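Local structure of uncharacterized protein (Streptococcus mutans, 3L7Y) at residues His57-Arg62 with Gly291-Ile296. The protein is a magnesium-binding member of the haloacid dehalogenase-like hydrolase family and probably acts as a phosphatase. Numbering follows the deposited sequence.
Sequences HNRFQR and GVLDVI
L293 and R59 join the first turns of two helices, 57-69 and the C-terminal 291-301, which pack side by side in the Rossmann-like core domain of the haloacid dehalogenase (HAD) fold. The segment axes approach to 10.7 Å and run in roughly the same direction, 34° apart, with F60 and L293 nearest each other along the backbones. L293 carries the apolar contact: its CB bond points toward helix 57-69, and its two methyls part between R59 and F60. CD1 meets the aliphatic shaft of R59, lying 4.0 Å from R59 CD, while CD2 comes near the plane of the F60 ring, at its edge, 4.0 Å from F60 CD1. The side chains of F60 and L293 cross at about a right angle; F48 and I63 also touch L293, while F48 and F74 meet the F60 ring edge-to-face and the F89 ring also touches it, extending this apolar core.

R59 has CG anti to its own N (chi1 -179°) and stays extended to NE, a shape that carries the guanidinium past L293 toward the other helix. The R59 and L293 chains run alongside each other, pointing opposite ways. One guanidinium face then looks onto the backbone at L293 and D294: L293 C sits 4.0 Å above its plane, displaced from the centre of the group, and NH2 is 3.6 Å from D294 CA. No hydrogen bond spans the segments; R59 NH2 is 4.4 Å from D294 OD2, too long for a salt bridge. One turn onward, D297 supplies the stronger partner, pairing with NE of R59 and also with R62. The interface is therefore van der Waals in its buried part, with a polar margin at R59 and D294, which are partly exposed, where D294 probably adds longer-range attraction to the D297 salt bridges.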
# COMPACT_ATOMS: atom_id res chain seq x y z
N HIS A 57 16.97 7.03 -9.38
CA HIS A 57 17.13 8.00 -8.31
C HIS A 57 17.42 9.40 -8.84
O HIS A 57 16.76 10.37 -8.45
CB HIS A 57 18.23 7.56 -7.35
CG HIS A 57 17.82 6.43 -6.45
ND1 HIS A 57 17.81 5.11 -6.86
CD2 HIS A 57 17.41 6.43 -5.16
CE1 HIS A 57 17.41 4.35 -5.86
NE2 HIS A 57 17.16 5.12 -4.82
N ASN A 58 18.41 9.51 -9.72
CA ASN A 58 18.79 10.80 -10.28
C ASN A 58 17.62 11.48 -11.00
O ASN A 58 17.31 12.64 -10.75
CB ASN A 58 19.98 10.65 -11.24
CG ASN A 58 21.26 10.28 -10.52
OD1 ASN A 58 21.57 10.81 -9.44
ND2 ASN A 58 22.03 9.37 -11.11
N ARG A 59 16.97 10.74 -11.89
CA ARG A 59 15.88 11.31 -12.68
C ARG A 59 14.78 11.76 -11.73
O ARG A 59 14.19 12.83 -11.91
CB ARG A 59 15.35 10.31 -13.72
CG ARG A 59 14.23 10.85 -14.60
CD ARG A 59 13.78 9.84 -15.66
NE ARG A 59 12.85 10.45 -16.61
CZ ARG A 59 12.20 9.78 -17.56
NH1 ARG A 59 12.38 8.47 -17.71
NH2 ARG A 59 11.37 10.43 -18.37
N PHE A 60 14.52 10.95 -10.70
CA PHE A 60 13.48 11.29 -9.74
C PHE A 60 13.78 12.57 -8.96
O PHE A 60 12.92 13.43 -8.82
CB PHE A 60 13.24 10.16 -8.73
CG PHE A 60 12.32 10.58 -7.61
CD1 PHE A 60 10.96 10.75 -7.85
CD2 PHE A 60 12.80 10.84 -6.35
CE1 PHE A 60 10.11 11.16 -6.83
CE2 PHE A 60 11.96 11.24 -5.33
CZ PHE A 60 10.61 11.41 -5.57
N GLN A 61 14.99 12.68 -8.42
CA GLN A 61 15.31 13.83 -7.61
C GLN A 61 15.22 15.13 -8.42
O GLN A 61 14.82 16.17 -7.90
CB GLN A 61 16.68 13.67 -6.93
CG GLN A 61 16.63 12.67 -5.77
CD GLN A 61 17.97 12.47 -5.08
OE1 GLN A 61 18.98 12.18 -5.72
NE2 GLN A 61 17.98 12.61 -3.75
N ARG A 62 15.56 15.06 -9.71
CA ARG A 62 15.45 16.22 -10.58
C ARG A 62 13.98 16.54 -10.84
O ARG A 62 13.58 17.71 -10.89
CB ARG A 62 16.20 15.98 -11.89
CG ARG A 62 16.53 17.24 -12.67
CD ARG A 62 15.44 17.59 -13.68
NE ARG A 62 15.26 16.52 -14.67
CZ ARG A 62 14.35 15.84 -15.35
NH1 ARG A 62 14.20 14.77 -16.13
NH2 ARG A 62 13.07 15.80 -14.98
N GLY A 291 7.85 3.94 -16.14
CA GLY A 291 6.56 4.39 -16.61
C GLY A 291 6.03 5.60 -15.87
O GLY A 291 5.37 6.47 -16.45
N VAL A 292 6.29 5.65 -14.57
CA VAL A 292 5.81 6.75 -13.74
C VAL A 292 6.55 8.06 -14.03
O VAL A 292 5.93 9.10 -14.21
CB VAL A 292 5.95 6.43 -12.23
CG1 VAL A 292 5.73 7.67 -11.41
CG2 VAL A 292 4.95 5.34 -11.81
N LEU A 293 7.88 8.02 -14.04
CA LEU A 293 8.67 9.24 -14.23
C LEU A 293 8.46 9.74 -15.65
O LEU A 293 8.48 10.95 -15.92
CB LEU A 293 10.15 8.99 -13.97
CG LEU A 293 10.48 8.48 -12.56
CD1 LEU A 293 11.97 8.34 -12.40
CD2 LEU A 293 9.92 9.40 -11.47
N ASP A 294 8.25 8.81 -16.57
CA ASP A 294 8.04 9.16 -17.97
C ASP A 294 6.81 10.04 -18.11
O ASP A 294 6.85 11.09 -18.76
CB ASP A 294 7.90 7.89 -18.82
CG ASP A 294 7.45 8.18 -20.23
OD1 ASP A 294 6.47 7.55 -20.67
OD2 ASP A 294 8.07 9.05 -20.89
N VAL A 295 5.72 9.61 -17.49
CA VAL A 295 4.47 10.37 -17.53
C VAL A 295 4.65 11.71 -16.84
O VAL A 295 4.16 12.72 -17.32
CB VAL A 295 3.32 9.58 -16.87
CG1 VAL A 295 2.10 10.48 -16.65
CG2 VAL A 295 2.97 8.37 -17.71
N ILE A 296 5.36 11.72 -15.72
CA ILE A 296 5.57 12.97 -14.99
C ILE A 296 6.41 13.97 -15.77
O ILE A 296 6.07 15.14 -15.82
CB ILE A 296 6.21 12.75 -13.59
CG1 ILE A 296 5.34 11.83 -12.73
CG2 ILE A 296 6.41 14.09 -12.90
CD1 ILE A 296 6.04 11.39 -11.41